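Local coordinates for phenylalanine ammonia-lyase (Rhodosporidium toruloides, PDB 1Y2M), which catalyses the non-oxidative deamination of L-phenylalanine and L-tyrosine to trans-cinnamic acid and p-coumaric acid, releasing ammonium, at the interface of chains A and B. Coordinates in Å, arbitrary orientation; residue numbers count along the deposited sequence, not the author numbering. Chains: chain A/B, Phenylalanine ammonia-lyase.

Contact 1 and contact 2 are patches of one two-fold symmetric interface in the homotetramer, a dimer of dimers; their C-alpha centres lie about 42 Å apart, and each has a twin with the chains exchanged. They have no residue in common. Contact 1 sets helices 416-443 and 468-484 of chain A against a loop of chain B and its flanking helical residues. A:Lys468, which binds cinnamate, begins one of these helices; B:Glu496, another such residue, and B:Asn499, probably one, follow the loop. Contact 2 docks the start of helix 691-703 of chain B on loops and helix ends of chain A. Subunit pairing is thus fixed at widely separated points.

Contact 1: the interface of chains A and B. Residues chain A 434, 437, 475-476, 478-479; chain B 491-494, 505, 508.
In this mixed polar and apolar patch of the homotetramer's subunit interface, the side chain of B:Gln493 reaches from a loop of chain B into the groove between helices 416-443 and 468-484 of chain A. Its CB lies 3.9 Å from CE2 of A:Phe437 and also touches the methyl of A:Ala475, whose small side chain lets the glutamine lie against the helix. CG, anti to the carbonyl carbon, passes OG of A:Ser479. A bend at chi2 (-64°) then turns the amide, whose CD meets the CG2 methyl of A:Thr478 at 3.8 Å, the two side chains crossing nearly at right angles. The amide plane stands 89° to the ring of A:Phe437. At the tip, B:Gln493 OE1 accepts a hydrogen bond from A:Lys434 NZ (2.7 Å), in the carbonyl plane and on a lone pair; lysine's long chain, bent at chi2, carries its terminal amine across. NE2 of B:Gln493 donates back to B:His491 O, 3.2 Å away, which fixes the amide's rotation. An alanine here, lacking the amide, would take away the acceptor of A:Lys434 NZ and the partner of B:His491 O, and would probably loosen the packing against A:Phe437 and A:Thr478. A:Ser479, whose short side chain places a hydroxyl at the helix surface, also donates to the O of B:His491, at 2.7 Å from OG, from above the carbonyl plane. Water 1 links the chains, 2.8 Å from both A:Ser479 OG and the backbone N of B:Gln493.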
loop_
_atom_site.group_PDB
_atom_site.type_symbol
_atom_site.label_atom_id
_atom_site.label_comp_id
_atom_site.label_asym_id
_atom_site.label_seq_id
_atom_site.Cartn_x
_atom_site.Cartn_y
_atom_site.Cartn_z
ATOM N N LYS A 434 2.439 -11.759 11.620
ATOM C CA LYS A 434 1.041 -11.804 12.034
ATOM C C LYS A 434 0.755 -13.106 12.782
ATOM O O LYS A 434 0.115 -13.123 13.862
ATOM C CB LYS A 434 0.122 -11.660 10.848
ATOM C CG LYS A 434 -1.357 -11.648 11.206
ATOM C CD LYS A 434 -1.805 -10.477 12.066
ATOM C CE LYS A 434 -3.322 -10.491 12.256
ATOM N NZ LYS A 434 -3.974 -9.310 12.995
ATOM N N PHE A 437 2.521 -13.104 16.219
ATOM C CA PHE A 437 1.869 -12.102 17.057
ATOM C C PHE A 437 0.572 -12.692 17.637
ATOM O O PHE A 437 0.295 -12.558 18.834
ATOM C CB PHE A 437 1.550 -10.820 16.279
ATOM C CG PHE A 437 0.622 -9.910 17.018
ATOM C CD1 PHE A 437 1.027 -9.231 18.097
ATOM C CD2 PHE A 437 -0.701 -9.808 16.642
ATOM C CE1 PHE A 437 0.174 -8.431 18.818
ATOM C CE2 PHE A 437 -1.585 -8.983 17.354
ATOM C CZ PHE A 437 -1.128 -8.296 18.424
ATOM N N ALA A 475 2.532 -5.981 19.114
ATOM C CA ALA A 475 1.590 -5.313 18.203
ATOM C C ALA A 475 2.288 -4.280 17.337
ATOM O O ALA A 475 2.097 -4.240 16.121
ATOM C CB ALA A 475 0.451 -4.693 18.968
ATOM N N ALA A 476 3.115 -3.462 17.975
ATOM C CA ALA A 476 3.839 -2.420 17.239
ATOM C C ALA A 476 4.700 -3.019 16.157
ATOM O O ALA A 476 4.752 -2.480 15.021
ATOM C CB ALA A 476 4.687 -1.617 18.110
ATOM N N THR A 478 4.371 -5.845 14.601
ATOM C CA THR A 478 3.476 -6.406 13.587
ATOM C C THR A 478 2.908 -5.328 12.654
ATOM O O THR A 478 2.829 -5.499 11.423
ATOM C CB THR A 478 2.376 -7.222 14.292
ATOM O OG1 THR A 478 3.053 -8.222 15.096
ATOM C CG2 THR A 478 1.499 -7.935 13.272
ATOM N N SER A 479 2.443 -4.230 13.239
ATOM C CA SER A 479 1.937 -3.133 12.472
ATOM C C SER A 479 3.003 -2.602 11.482
ATOM O O SER A 479 2.739 -2.336 10.316
ATOM C CB SER A 479 1.543 -2.032 13.453
ATOM O OG SER A 479 0.393 -2.380 14.195
ATOM N N HIS B 491 -2.790 -0.498 9.793
ATOM C CA HIS B 491 -2.117 -1.714 10.262
ATOM C C HIS B 491 -2.295 -1.925 11.754
ATOM O O HIS B 491 -1.551 -2.688 12.376
ATOM C CB HIS B 491 -0.640 -1.746 9.803
ATOM C CG HIS B 491 -0.539 -1.832 8.333
ATOM N ND1 HIS B 491 -0.822 -2.999 7.663
ATOM C CD2 HIS B 491 -0.423 -0.864 7.385
ATOM C CE1 HIS B 491 -0.787 -2.766 6.361
ATOM N NE2 HIS B 491 -0.569 -1.482 6.168
ATOM N N VAL B 492 -3.354 -1.330 12.300
ATOM C CA VAL B 492 -3.651 -1.448 13.718
ATOM C C VAL B 492 -3.949 -2.888 14.113
ATOM O O VAL B 492 -4.799 -3.539 13.506
ATOM C CB VAL B 492 -4.887 -0.592 14.071
ATOM C CG1 VAL B 492 -5.257 -0.737 15.571
ATOM C CG2 VAL B 492 -4.648 0.867 13.740
ATOM N N GLN B 493 -3.303 -3.347 15.193
ATOM C CA GLN B 493 -3.488 -4.689 15.742
ATOM C C GLN B 493 -4.223 -4.602 17.105
ATOM O O GLN B 493 -4.184 -3.546 17.767
ATOM C CB GLN B 493 -2.157 -5.385 15.963
ATOM C CG GLN B 493 -1.240 -5.489 14.754
ATOM C CD GLN B 493 -1.869 -6.329 13.685
ATOM O OE1 GLN B 493 -2.352 -7.416 14.000
ATOM N NE2 GLN B 493 -1.915 -5.831 12.431
ATOM N N PRO B 494 -4.918 -5.698 17.519
ATOM C CA PRO B 494 -5.727 -5.762 18.763
ATOM C C PRO B 494 -4.914 -5.895 20.042
ATOM O O PRO B 494 -5.027 -6.859 20.809
ATOM C CB PRO B 494 -6.568 -7.000 18.547
ATOM C CG PRO B 494 -5.733 -7.880 17.718
ATOM C CD PRO B 494 -5.078 -6.937 16.730
ATOM N N LEU B 505 -0.652 4.405 16.341
ATOM C CA LEU B 505 0.605 4.167 15.594
ATOM C C LEU B 505 1.325 5.461 15.193
ATOM O O LEU B 505 2.132 5.504 14.255
ATOM C CB LEU B 505 0.421 3.216 14.386
ATOM C CG LEU B 505 -0.314 1.911 14.740
ATOM C CD1 LEU B 505 -0.663 1.177 13.461
ATOM C CD2 LEU B 505 0.516 1.078 15.648
ATOM N N ILE B 508 5.318 5.400 14.856
ATOM C CA ILE B 508 5.784 4.657 13.666
ATOM C C ILE B 508 5.518 5.525 12.432
ATOM O O ILE B 508 6.351 5.682 11.547
ATOM C CB ILE B 508 5.071 3.312 13.515
ATOM C CG1 ILE B 508 5.392 2.400 14.712
ATOM C CG2 ILE B 508 5.449 2.636 12.189
ATOM C CD1 ILE B 508 4.461 1.201 14.863
HETATM O O HOH W 1 -1.183 -2.043 16.476
#

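Contact 2: the interface of chains A and B. Residues chain A 136-137, 139-141, 220, 228, 230; chain B 688-693.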
loop_
_atom_site.group_PDB
_atom_site.type_symbol
_atom_site.label_atom_id
_atom_site.label_comp_id
_atom_site.label_asym_id
_atom_site.label_seq_id
_atom_site.Cartn_x
_atom_site.Cartn_y
_atom_site.Cartn_z
ATOM N N GLU A 136 32.437 8.973 -13.877
ATOM C CA GLU A 136 32.173 10.343 -13.462
ATOM C C GLU A 136 30.705 10.545 -13.149
ATOM O O GLU A 136 30.378 11.009 -12.079
ATOM C CB GLU A 136 32.508 11.311 -14.595
ATOM C CG GLU A 136 32.271 12.779 -14.244
ATOM C CD GLU A 136 32.493 13.742 -15.424
ATOM O OE1 GLU A 136 32.384 13.314 -16.597
ATOM O OE2 GLU A 136 32.782 14.942 -15.161
ATOM N N HIS A 137 29.822 10.216 -14.094
ATOM C CA HIS A 137 28.420 10.591 -13.945
ATOM C C HIS A 137 27.721 9.693 -12.944
ATOM O O HIS A 137 26.658 10.063 -12.400
ATOM C CB HIS A 137 27.707 10.681 -15.297
ATOM C CG HIS A 137 27.313 9.354 -15.894
ATOM N ND1 HIS A 137 28.189 8.580 -16.625
ATOM C CD2 HIS A 137 26.150 8.662 -15.859
ATOM C CE1 HIS A 137 27.569 7.491 -17.045
ATOM N NE2 HIS A 137 26.342 7.504 -16.578
ATOM N N LEU A 139 29.122 8.497 -10.098
ATOM C CA LEU A 139 29.566 8.788 -8.739
ATOM C C LEU A 139 28.802 9.994 -8.225
ATOM O O LEU A 139 29.363 11.066 -7.938
ATOM C CB LEU A 139 31.099 8.998 -8.716
ATOM C CG LEU A 139 31.959 7.817 -9.215
ATOM C CD1 LEU A 139 33.399 8.228 -9.480
ATOM C CD2 LEU A 139 31.961 6.655 -8.178
ATOM N N CYS A 140 27.486 9.770 -8.063
ATOM C CA CYS A 140 26.581 10.872 -7.864
ATOM C C CYS A 140 25.698 10.713 -6.630
ATOM O O CYS A 140 24.690 11.392 -6.547
ATOM C CB CYS A 140 25.689 11.013 -9.113
ATOM S SG CYS A 140 24.648 9.541 -9.443
ATOM N N GLY A 141 26.038 9.796 -5.720
ATOM C CA GLY A 141 25.239 9.597 -4.554
ATOM C C GLY A 141 25.744 10.387 -3.351
ATOM O O GLY A 141 26.867 10.962 -3.337
ATOM N N TYR A 220 30.924 3.047 -7.753
ATOM C CA TYR A 220 31.759 3.309 -6.582
ATOM C C TYR A 220 32.819 2.199 -6.374
ATOM O O TYR A 220 33.959 2.457 -6.050
ATOM C CB TYR A 220 30.929 3.486 -5.310
ATOM C CG TYR A 220 30.341 4.869 -5.247
ATOM C CD1 TYR A 220 29.166 5.187 -5.936
ATOM C CD2 TYR A 220 30.991 5.867 -4.562
ATOM C CE1 TYR A 220 28.646 6.482 -5.905
ATOM C CE2 TYR A 220 30.510 7.174 -4.567
ATOM C CZ TYR A 220 29.311 7.461 -5.197
ATOM O OH TYR A 220 28.889 8.778 -5.163
ATOM N N HIS A 228 40.336 6.153 -8.010
ATOM C CA HIS A 228 39.749 7.469 -8.218
ATOM C C HIS A 228 40.184 8.346 -7.030
ATOM O O HIS A 228 40.131 7.899 -5.856
ATOM C CB HIS A 228 38.228 7.364 -8.310
ATOM C CG HIS A 228 37.538 8.621 -8.753
ATOM N ND1 HIS A 228 37.524 9.769 -7.994
ATOM C CD2 HIS A 228 36.837 8.902 -9.879
ATOM C CE1 HIS A 228 36.856 10.710 -8.642
ATOM N NE2 HIS A 228 36.424 10.206 -9.784
ATOM N N ASP A 230 38.783 10.626 -5.405
ATOM C CA ASP A 230 37.703 10.965 -4.462
ATOM C C ASP A 230 37.023 9.708 -3.903
ATOM O O ASP A 230 35.980 9.800 -3.234
ATOM C CB ASP A 230 36.681 11.945 -5.106
ATOM C CG ASP A 230 35.756 12.638 -4.065
ATOM O OD1 ASP A 230 36.180 12.818 -2.921
ATOM O OD2 ASP A 230 34.591 13.002 -4.364
ATOM N N GLU B 688 37.828 15.012 -11.157
ATOM C CA GLU B 688 37.608 15.954 -10.087
ATOM C C GLU B 688 36.777 15.333 -8.975
ATOM O O GLU B 688 36.112 14.298 -9.148
ATOM C CB GLU B 688 36.868 17.181 -10.597
ATOM C CG GLU B 688 37.604 18.011 -11.630
ATOM C CD GLU B 688 36.982 19.402 -11.752
ATOM O OE1 GLU B 688 35.801 19.492 -12.167
ATOM O OE2 GLU B 688 37.665 20.392 -11.410
ATOM N N VAL B 689 36.811 15.982 -7.826
ATOM C CA VAL B 689 35.905 15.641 -6.705
ATOM C C VAL B 689 34.512 15.393 -7.281
ATOM O O VAL B 689 34.058 16.124 -8.187
ATOM C CB VAL B 689 35.876 16.763 -5.647
ATOM C CG1 VAL B 689 34.680 16.672 -4.711
ATOM C CG2 VAL B 689 37.217 16.766 -4.869
ATOM N N THR B 690 33.882 14.336 -6.807
ATOM C CA THR B 690 32.727 13.783 -7.498
ATOM C C THR B 690 31.457 14.625 -7.426
ATOM O O THR B 690 31.253 15.426 -6.507
ATOM C CB THR B 690 32.368 12.383 -7.001
ATOM O OG1 THR B 690 31.975 12.429 -5.610
ATOM C CG2 THR B 690 33.519 11.363 -7.183
ATOM N N ILE B 691 30.589 14.395 -8.399
ATOM C CA ILE B 691 29.258 14.981 -8.385
ATOM C C ILE B 691 28.561 14.722 -7.051
ATOM O O ILE B 691 27.950 15.620 -6.457
ATOM C CB ILE B 691 28.431 14.408 -9.552
ATOM C CG1 ILE B 691 29.026 14.871 -10.870
ATOM C CG2 ILE B 691 26.973 14.799 -9.427
ATOM C CD1 ILE B 691 28.583 13.977 -12.063
ATOM N N GLY B 692 28.711 13.484 -6.566
ATOM C CA GLY B 692 28.075 13.054 -5.327
ATOM C C GLY B 692 28.571 13.832 -4.137
ATOM O O GLY B 692 27.779 14.213 -3.241
ATOM N N SER B 693 29.886 14.063 -4.081
ATOM C CA SER B 693 30.457 14.879 -3.004
ATOM C C SER B 693 29.816 16.271 -2.978
ATOM O O SER B 693 29.511 16.835 -1.920
ATOM C CB SER B 693 31.969 14.954 -3.159
ATOM O OG SER B 693 32.525 13.668 -2.892
HETATM O O HOH W 2 31.863 12.617 -10.432
HETATM O O HOH W 3 34.884 12.438 -10.859
HETATM O O HOH W 4 30.697 10.480 -4.230
#
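With CG anti to its backbone N (chi1 -164°), A:Asp230 extends its carboxylate towards the first turn of helix 691-703 of chain B, a helix-cap contact that joins the two subunits. B:Thr690 holds OG1 in the crowded position between its backbone N and carbonyl carbon (chi1 64°), while B:Ser693 places OG beside its own N; both hydroxyls thereby face OD2 of the aspartate. That oxygen is gripped by three donors. OG of B:Ser693 donates to the syn lone pair of A:Asp230 OD2 at 2.6 Å. OG1 of B:Thr690 takes the anti lone pair. The backbone N of B:Thr690, 2.9 Å from A:Asp230 OD2, comes from above the carboxylate plane in a nearly straight bond (173° at H). An aspartate suits a helix N-terminus, whose dipole and N-H groups, which lack the usual carbonyl partners of a helix, would favour a negative charge and probably keep it ionised. B:Thr690 is also the helix N-cap: its OG1 accepts from the N of B:Ser693 at 3.1 Å. The other branch of this threonine, CG2, wedges among A:Leu139 CB, A:His228 CE1 and A:Asp230 CB, so one residue serves polar and apolar neighbours alike. A:His228 steadies the aspartate from the second shell, its ND1 accepting from the N of A:Asp230 in the ring plane. Its NE2 meets water 3, which continues to the O of B:Glu688. Farther along, B:Gly692 lacks a side chain and lets the backbone of A:Cys140 lie close against its CA. The N of B:Gly692 donates to the O of A:Leu139 at 2.9 Å, in the carbonyl plane and on a lone pair. On the same leucine, CD2 sits over the centre of the A:Tyr220 ring, 3.6 Å above its plane.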